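Local coordinates for protein polysaccharide Lyase Family 6 (Bacteroides cellulosilyticus, PDB 6QPS) that probably cleaves mannuronic acid-rich alginate by beta-elimination, as a calcium-binding polysaccharide lyase of family 6, at residues 152-160 and 173-184; 209-220 and 239-250. One frame throughout, in Å; residues are numbered along the deposited sequence.

Contact 1: residues 152-160 and 173-184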
# COMPACT_ATOMS: atom_id res chain seq x y z
N GLY A 152 19.72 10.52 0.23
CA GLY A 152 19.83 9.20 0.83
C GLY A 152 18.55 8.42 0.70
O GLY A 152 17.45 8.98 0.68
N ASP A 153 18.68 7.10 0.60
CA ASP A 153 17.56 6.22 0.32
C ASP A 153 17.71 4.97 1.18
O ASP A 153 18.77 4.34 1.19
CB ASP A 153 17.62 5.81 -1.15
CG ASP A 153 16.26 5.69 -1.79
OD1 ASP A 153 15.25 5.96 -1.11
OD2 ASP A 153 16.22 5.32 -2.98
N GLU A 154 16.65 4.61 1.88
CA GLU A 154 16.64 3.35 2.61
C GLU A 154 15.22 2.81 2.69
O GLU A 154 14.27 3.59 2.82
CB GLU A 154 17.27 3.45 4.02
CG GLU A 154 16.58 4.42 4.97
CD GLU A 154 17.37 4.70 6.25
OE1 GLU A 154 18.46 4.12 6.47
OE2 GLU A 154 16.87 5.53 7.05
N TYR A 155 15.07 1.50 2.55
CA TYR A 155 13.76 0.86 2.56
C TYR A 155 13.61 0.10 3.87
O TYR A 155 14.51 -0.64 4.27
CB TYR A 155 13.62 -0.13 1.39
CG TYR A 155 13.51 0.43 -0.01
CD1 TYR A 155 13.82 1.75 -0.32
CD2 TYR A 155 13.08 -0.39 -1.05
CE1 TYR A 155 13.69 2.24 -1.62
CE2 TYR A 155 12.96 0.07 -2.32
CZ TYR A 155 13.28 1.38 -2.64
OH TYR A 155 13.19 1.83 -3.93
N TRP A 156 12.44 0.19 4.51
CA TRP A 156 12.28 -0.44 5.82
C TRP A 156 12.13 -1.96 5.73
O TRP A 156 12.89 -2.71 6.36
CB TRP A 156 11.13 0.21 6.60
CG TRP A 156 11.55 1.52 7.27
CD1 TRP A 156 12.80 2.10 7.24
CD2 TRP A 156 10.73 2.39 8.05
NE1 TRP A 156 12.78 3.28 7.93
CE2 TRP A 156 11.53 3.46 8.47
CE3 TRP A 156 9.39 2.36 8.44
CZ2 TRP A 156 11.04 4.50 9.25
CZ3 TRP A 156 8.91 3.38 9.26
CH2 TRP A 156 9.73 4.43 9.64
N VAL A 157 11.16 -2.44 4.94
CA VAL A 157 10.86 -3.86 4.81
C VAL A 157 10.82 -4.24 3.33
O VAL A 157 10.11 -3.61 2.53
CB VAL A 157 9.52 -4.22 5.49
CG1 VAL A 157 9.24 -5.71 5.37
CG2 VAL A 157 9.51 -3.78 6.93
N GLY A 158 11.60 -5.25 2.96
CA GLY A 158 11.57 -5.80 1.62
C GLY A 158 11.04 -7.22 1.60
O GLY A 158 11.66 -8.15 2.13
N LEU A 159 9.87 -7.41 1.00
CA LEU A 159 9.34 -8.75 0.82
C LEU A 159 9.94 -9.40 -0.43
O LEU A 159 10.08 -8.77 -1.49
CB LEU A 159 7.81 -8.66 0.70
CG LEU A 159 7.01 -8.57 2.00
CD1 LEU A 159 5.54 -8.24 1.75
CD2 LEU A 159 7.09 -9.91 2.76
N ARG A 160 10.34 -10.67 -0.26
CA ARG A 160 10.89 -11.54 -1.30
C ARG A 160 10.24 -12.91 -1.11
O ARG A 160 9.57 -13.15 -0.10
CB ARG A 160 12.41 -11.71 -1.13
CG ARG A 160 13.18 -10.41 -0.83
CD ARG A 160 13.95 -9.90 -1.99
NE ARG A 160 14.80 -8.79 -1.59
CZ ARG A 160 15.52 -8.05 -2.42
NH1 ARG A 160 15.49 -8.27 -3.73
NH2 ARG A 160 16.27 -7.06 -1.92
N ASN A 173 6.49 7.57 10.76
CA ASN A 173 7.52 8.61 10.91
C ASN A 173 8.81 8.29 10.17
O ASN A 173 9.91 8.55 10.67
CB ASN A 173 7.75 8.92 12.38
CG ASN A 173 6.45 9.35 13.06
OD1 ASN A 173 5.83 10.31 12.63
ND2 ASN A 173 6.00 8.60 14.05
N LYS A 174 8.66 7.77 8.95
CA LYS A 174 9.79 7.69 8.03
C LYS A 174 10.07 9.09 7.47
O LYS A 174 9.15 9.77 7.00
CB LYS A 174 9.51 6.68 6.91
CG LYS A 174 10.81 6.32 6.16
CD LYS A 174 10.58 5.23 5.10
CE LYS A 174 11.85 4.56 4.60
NZ LYS A 174 12.94 5.56 4.35
N ARG A 175 11.33 9.54 7.58
CA ARG A 175 11.73 10.90 7.24
C ARG A 175 12.80 10.96 6.16
O ARG A 175 13.12 12.07 5.69
CB ARG A 175 12.22 11.65 8.49
CG ARG A 175 11.18 11.68 9.63
CD ARG A 175 11.70 12.38 10.91
NE ARG A 175 10.77 12.20 12.03
CZ ARG A 175 9.69 12.96 12.23
NH1 ARG A 175 9.40 13.95 11.41
NH2 ARG A 175 8.91 12.73 13.28
N VAL A 176 13.36 9.83 5.76
CA VAL A 176 14.33 9.72 4.68
C VAL A 176 13.62 9.09 3.50
O VAL A 176 12.67 8.32 3.66
CB VAL A 176 15.52 8.87 5.16
CG1 VAL A 176 16.47 8.54 4.02
CG2 VAL A 176 16.26 9.59 6.31
N GLY A 177 14.09 9.42 2.30
CA GLY A 177 13.56 8.80 1.10
C GLY A 177 13.58 7.28 1.15
O GLY A 177 14.44 6.69 1.82
N GLY A 178 12.66 6.66 0.41
CA GLY A 178 12.58 5.22 0.32
C GLY A 178 11.27 4.64 0.81
O GLY A 178 10.51 5.30 1.51
N LEU A 179 11.02 3.40 0.43
CA LEU A 179 9.77 2.72 0.74
C LEU A 179 9.66 2.31 2.21
O LEU A 179 10.64 1.90 2.83
CB LEU A 179 9.68 1.46 -0.12
CG LEU A 179 8.89 1.57 -1.43
CD1 LEU A 179 7.38 1.70 -1.10
CD2 LEU A 179 9.40 2.67 -2.34
N VAL A 180 8.44 2.37 2.74
CA VAL A 180 8.14 1.63 3.97
C VAL A 180 8.16 0.13 3.68
O VAL A 180 8.83 -0.65 4.38
CB VAL A 180 6.81 2.10 4.61
CG1 VAL A 180 6.40 1.18 5.75
CG2 VAL A 180 6.92 3.54 5.09
N LEU A 181 7.46 -0.30 2.63
CA LEU A 181 7.29 -1.71 2.32
C LEU A 181 7.35 -1.92 0.81
O LEU A 181 6.44 -1.52 0.07
CB LEU A 181 5.98 -2.23 2.90
CG LEU A 181 5.57 -3.67 2.67
CD1 LEU A 181 6.63 -4.60 3.10
CD2 LEU A 181 4.27 -3.98 3.44
N GLN A 182 8.43 -2.55 0.35
CA GLN A 182 8.60 -2.93 -1.04
C GLN A 182 8.37 -4.42 -1.23
O GLN A 182 8.96 -5.24 -0.51
CB GLN A 182 10.03 -2.61 -1.49
CG GLN A 182 10.40 -3.12 -2.88
CD GLN A 182 9.77 -2.29 -3.99
OE1 GLN A 182 9.89 -1.07 -4.02
NE2 GLN A 182 9.11 -2.96 -4.93
N VAL A 183 7.56 -4.77 -2.22
CA VAL A 183 7.43 -6.15 -2.69
C VAL A 183 8.37 -6.29 -3.89
O VAL A 183 8.12 -5.74 -4.97
CB VAL A 183 5.97 -6.49 -3.04
CG1 VAL A 183 5.89 -7.96 -3.46
CG2 VAL A 183 5.05 -6.22 -1.85
N TRP A 184 9.46 -7.03 -3.69
CA TRP A 184 10.46 -7.23 -4.73
C TRP A 184 10.11 -8.44 -5.58
O TRP A 184 9.87 -9.53 -5.04
CB TRP A 184 11.81 -7.53 -4.10
CG TRP A 184 12.45 -6.39 -3.36
CD1 TRP A 184 12.32 -6.10 -2.03
CD2 TRP A 184 13.36 -5.41 -3.90
NE1 TRP A 184 13.09 -5.00 -1.71
CE2 TRP A 184 13.74 -4.57 -2.83
CE3 TRP A 184 13.88 -5.17 -5.17
CZ2 TRP A 184 14.61 -3.49 -3.00
CZ3 TRP A 184 14.76 -4.11 -5.33
CH2 TRP A 184 15.09 -3.28 -4.26
O HOH W 1 16.23 11.25 1.56
O HOH W 2 14.21 6.01 6.81

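Contact 2: residues 209-220 and 239-250. With CA (calcium ion), chain C; ACT (acetate ion), chain D.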
# COMPACT_ATOMS: atom_id res chain seq x y z
N GLY A 209 9.64 15.42 -3.27
CA GLY A 209 10.08 14.80 -4.50
C GLY A 209 9.53 13.40 -4.53
O GLY A 209 8.77 12.98 -3.65
N ASN A 210 9.89 12.68 -5.58
CA ASN A 210 9.43 11.31 -5.77
C ASN A 210 10.26 10.36 -4.91
O ASN A 210 11.40 10.64 -4.54
CB ASN A 210 9.60 10.94 -7.24
CG ASN A 210 8.74 9.77 -7.67
OD1 ASN A 210 7.96 9.21 -6.90
ND2 ASN A 210 8.89 9.37 -8.93
N GLY A 211 9.67 9.22 -4.60
CA GLY A 211 10.32 8.17 -3.85
C GLY A 211 9.99 8.11 -2.37
O GLY A 211 10.86 7.72 -1.59
N ALA A 212 8.76 8.45 -1.98
CA ALA A 212 8.33 8.42 -0.59
C ALA A 212 7.03 7.62 -0.45
O ALA A 212 6.20 7.91 0.41
CB ALA A 212 8.23 9.84 -0.00
N GLU A 213 6.84 6.62 -1.32
CA GLU A 213 5.66 5.76 -1.27
C GLU A 213 5.63 4.97 0.04
O GLU A 213 6.66 4.72 0.67
CB GLU A 213 5.72 4.77 -2.44
CG GLU A 213 5.75 5.40 -3.84
CD GLU A 213 7.15 5.69 -4.41
OE1 GLU A 213 8.15 5.66 -3.65
OE2 GLU A 213 7.23 5.98 -5.65
N ILE A 214 4.43 4.55 0.44
CA ILE A 214 4.30 3.63 1.57
C ILE A 214 4.49 2.18 1.12
O ILE A 214 5.32 1.45 1.67
CB ILE A 214 2.95 3.82 2.29
CG1 ILE A 214 2.72 5.27 2.73
CG2 ILE A 214 2.84 2.89 3.51
CD1 ILE A 214 3.79 5.85 3.64
N ILE A 215 3.72 1.73 0.11
CA ILE A 215 3.86 0.39 -0.45
C ILE A 215 4.09 0.50 -1.95
O ILE A 215 3.39 1.26 -2.65
CB ILE A 215 2.60 -0.47 -0.20
CG1 ILE A 215 2.27 -0.62 1.29
CG2 ILE A 215 2.73 -1.86 -0.86
CD1 ILE A 215 1.00 -1.39 1.57
N ARG A 216 5.03 -0.30 -2.47
CA ARG A 216 5.25 -0.45 -3.90
C ARG A 216 5.25 -1.95 -4.20
O ARG A 216 5.99 -2.71 -3.57
CB ARG A 216 6.56 0.19 -4.38
CG ARG A 216 6.69 0.18 -5.91
CD ARG A 216 8.13 0.46 -6.30
NE ARG A 216 8.56 1.85 -6.15
CZ ARG A 216 9.76 2.24 -5.75
NH1 ARG A 216 10.66 1.37 -5.33
NH2 ARG A 216 10.05 3.52 -5.72
N ILE A 217 4.39 -2.37 -5.11
CA ILE A 217 4.25 -3.79 -5.45
C ILE A 217 4.90 -4.03 -6.81
O ILE A 217 4.27 -3.82 -7.86
CB ILE A 217 2.80 -4.28 -5.44
CG1 ILE A 217 2.05 -3.79 -4.18
CG2 ILE A 217 2.78 -5.85 -5.52
CD1 ILE A 217 0.58 -4.24 -4.15
N GLY A 218 6.15 -4.49 -6.82
CA GLY A 218 6.92 -4.62 -8.04
C GLY A 218 7.65 -3.35 -8.42
O GLY A 218 7.76 -2.41 -7.64
N HIS A 219 8.15 -3.35 -9.66
CA HIS A 219 8.82 -2.22 -10.29
C HIS A 219 8.43 -2.17 -11.77
O HIS A 219 7.92 -3.15 -12.33
CB HIS A 219 10.35 -2.38 -10.27
CG HIS A 219 10.99 -2.28 -8.92
ND1 HIS A 219 11.06 -3.34 -8.04
CD2 HIS A 219 11.68 -1.27 -8.33
CE1 HIS A 219 11.73 -2.98 -6.96
NE2 HIS A 219 12.12 -1.72 -7.10
N SER A 220 8.73 -1.05 -12.44
CA SER A 220 8.52 -0.98 -13.88
C SER A 220 9.03 -2.23 -14.59
O SER A 220 8.34 -2.81 -15.45
CB SER A 220 9.23 0.26 -14.45
OG SER A 220 10.61 0.19 -14.15
N CYS A 239 -0.53 9.50 5.53
CA CYS A 239 0.56 9.06 4.66
C CYS A 239 0.66 10.05 3.50
O CYS A 239 -0.07 9.94 2.51
CB CYS A 239 0.31 7.64 4.14
SG CYS A 239 0.14 6.37 5.43
N SER A 240 1.58 11.01 3.62
CA SER A 240 1.57 12.20 2.77
C SER A 240 2.95 12.50 2.21
O SER A 240 3.27 13.65 1.92
CB SER A 240 1.00 13.40 3.54
OG SER A 240 -0.31 13.06 3.98
N GLY A 241 3.76 11.47 2.01
CA GLY A 241 5.09 11.71 1.47
C GLY A 241 5.10 12.20 0.03
O GLY A 241 5.98 12.98 -0.36
N GLU A 242 4.18 11.68 -0.79
CA GLU A 242 4.12 11.95 -2.23
C GLU A 242 2.77 11.50 -2.75
O GLU A 242 1.94 10.96 -2.01
CB GLU A 242 5.24 11.23 -2.97
CG GLU A 242 5.18 9.70 -2.80
CD GLU A 242 5.60 9.00 -4.07
OE1 GLU A 242 4.73 8.76 -4.93
OE2 GLU A 242 6.81 8.69 -4.19
N ASN A 243 2.59 11.60 -4.08
CA ASN A 243 1.27 11.40 -4.67
C ASN A 243 0.84 9.94 -4.72
O ASN A 243 -0.36 9.69 -4.91
CB ASN A 243 1.14 12.09 -6.03
CG ASN A 243 2.08 11.54 -7.07
OD1 ASN A 243 2.87 10.65 -6.82
ND2 ASN A 243 1.97 12.09 -8.28
N GLU A 244 1.74 8.97 -4.51
CA GLU A 244 1.36 7.56 -4.43
C GLU A 244 1.48 7.09 -2.98
O GLU A 244 2.60 6.96 -2.46
CB GLU A 244 2.24 6.67 -5.30
CG GLU A 244 2.27 7.01 -6.77
CD GLU A 244 3.28 6.16 -7.51
OE1 GLU A 244 4.50 6.29 -7.19
OE2 GLU A 244 2.87 5.35 -8.39
N ILE A 245 0.35 6.75 -2.36
CA ILE A 245 0.38 6.00 -1.10
C ILE A 245 0.78 4.56 -1.37
O ILE A 245 1.75 4.03 -0.79
CB ILE A 245 -0.99 6.06 -0.39
CG1 ILE A 245 -1.47 7.49 -0.15
CG2 ILE A 245 -0.94 5.25 0.90
CD1 ILE A 245 -2.95 7.53 0.23
N ILE A 246 0.05 3.92 -2.28
CA ILE A 246 0.36 2.59 -2.79
C ILE A 246 0.61 2.74 -4.28
O ILE A 246 -0.26 3.25 -5.01
CB ILE A 246 -0.77 1.59 -2.55
CG1 ILE A 246 -1.15 1.52 -1.06
CG2 ILE A 246 -0.37 0.22 -3.10
CD1 ILE A 246 -2.30 0.53 -0.79
N SER A 247 1.78 2.30 -4.73
CA SER A 247 2.14 2.27 -6.15
C SER A 247 2.14 0.81 -6.61
O SER A 247 3.06 0.03 -6.30
CB SER A 247 3.50 2.92 -6.30
OG SER A 247 3.94 3.01 -7.63
N VAL A 248 1.07 0.41 -7.29
CA VAL A 248 0.94 -0.95 -7.81
C VAL A 248 1.67 -1.02 -9.15
O VAL A 248 1.33 -0.26 -10.07
CB VAL A 248 -0.54 -1.36 -7.96
CG1 VAL A 248 -0.61 -2.82 -8.42
CG2 VAL A 248 -1.34 -1.16 -6.65
N LYS A 249 2.69 -1.87 -9.24
CA LYS A 249 3.54 -1.99 -10.42
C LYS A 249 3.75 -3.46 -10.81
O LYS A 249 4.88 -3.90 -11.06
CB LYS A 249 4.88 -1.27 -10.19
CG LYS A 249 4.74 0.26 -10.12
CD LYS A 249 6.09 0.95 -9.92
CE LYS A 249 6.04 2.42 -10.30
NZ LYS A 249 7.34 3.12 -10.08
N SER A 250 2.66 -4.23 -10.85
CA SER A 250 2.68 -5.65 -11.21
C SER A 250 1.23 -6.10 -11.36
O SER A 250 0.30 -5.29 -11.25
CB SER A 250 3.47 -6.49 -10.20
OG SER A 250 2.92 -6.34 -8.90
CA CA C . 6.13 7.82 -6.63
C ACT D . 10.56 1.56 -10.95
O ACT D . 9.37 1.28 -10.84
OXT ACT D . 11.37 1.23 -11.86
CH3 ACT D . 11.14 2.49 -9.89
O HOH W 3 7.04 6.99 -8.74
O HOH W 4 3.66 8.56 1.58
O HOH W 5 6.63 3.80 -7.32
O HOH W 6 4.92 9.50 -7.97

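Contact 1: residues 152-160 and 173-184
Two successive coils of the parallel beta-helix that defines this lyase family meet where Val157, Gly158 and Leu159 lie beside Leu181, Gln182 and Val183. Their backbones interlock as a parallel ladder: Val157 N takes Val180 O, Gln182 N takes Val157 O, Leu159 N takes Gln182 O at 2.8 Å, and Trp184 N takes Leu159 O. Toward the interior, the methyl Leu181 CD1 is shared, touching Val157 CG1 at 3.6 Å and packing on Leu159 CD1 as well; Ile196 of strand 195-197 packs against both leucines.

The other face of the strands carries flat groups. Leu179 CB sits over the middle of the Tyr155 ring, 3.9 Å from its centroid. The Trp184 indole is sandwiched between Gln182 CG, offset toward the rim of one face, and the guanidinium of Arg160 on the opposite face, a cation-pi stack with centres 3.6 Å apart and planes at 7°. A bend at chi2 (-105°) folds the Arg160 chain back over the indole, while its NE is paired with Asp118. Gly158 CA lies at the indole edge, where a beta carbon would collide with Trp184 NE1.

Nearer the corner, Lys174 slides along Trp156 in the opposite direction, CB and CG over the benzo ring and CE 3.8 Å from the centroid of the five-membered ring. A final turn at chi4 (-43°) aims NZ at Glu154 O, 2.8 Å away; Val176 O accepts a second bond, and a water linked to Glu154 OE2 takes a third. Glu154 itself pairs with Lys145. The buried ammonium is thus met by carbonyls and water rather than by direct carboxylate contact, and the nearby negative charge of Glu154 probably helps it stay protonated.

Contact 2: residues 209-220 and 239-250
Asn210 and Glu213 join Glu242 and Glu244 around one calcium ion, each segment supplying two ligands. Asn210 OD1 binds the calcium at 2.3 Å, Glu213 and Glu244 give one oxygen each, and Glu242 is bidentate, with OE1 at 2.4 Å and OE2 at 2.7 Å from the metal. Two waters complete seven bonds; one accepts from Asn210 ND2.

The second shell fixes these carboxylates. Glu242 OE2 receives Gly211 N at 2.9 Å, nearly end-on to its C-O bond, and Ala212 N at 3.0 Å on the anti side, while OE1 uses its anti lone pair for Glu244 N. A bend at chi2 (144°) turns the Glu242 carboxylate into this grip. Ser247 OG donates to Glu244 OE2 at 2.7 Å from above the carboxylate plane, leaving OE1 to the metal. A water gathers four side chains, giving its protons to Glu213 OE2 and Ser247 OG and accepting from Lys249 NZ and from NE of Arg216, whose NH1 is held by Gln182. The extended Lys249 chain packs its CD by Arg216 CG and carries NZ to within 2.8 Å of ACT O, an oxygen of an acetate probably from the crystallisation liquor; Ser220 holds the same ion through N and OG. With an alanine in place of Lys249, that water and the acetate oxygen would probably lose their ammonium donor, and Arg216 CG its methylene neighbour.

Beneath the site, strands 215-218 and 247-249 run parallel, with Ser247 N on Ile215 O at 2.8 Å. Ile217 O is gripped from opposite faces of its plane by Lys249 N and Ser250 OG. Acidic calcium ligands beside lysine and arginine, on a parallel beta-helix wall, are typical of calcium-dependent PL6 lyases, chondroitinase B among them, where the metal is thought to neutralise the uronate carboxylate.

How the contacts relate
Both contacts join parallel strands on the same wall of the beta-helix and are largely buried, yet they illustrate how one scaffold serves different chemistry. In contact 1 the outward face is filled by rings and a stacked arginine, with a carbonyl-held lysine at the corner; in contact 2 the residues leading into the strands, with the face of Arg216 and Ser247, carry carboxylates, calcium and water, and more of it reaches solvent. Strands 181-183 and 215-218 are neighbours, so the two join directly: Gly178 N lies 2.9 Å from Gly211 O, a probable hydrogen bond. Gln182 and Tyr155 hold Arg216 through NH1, and Leu179 packs on Glu213, placing contact 1 beside the metal site.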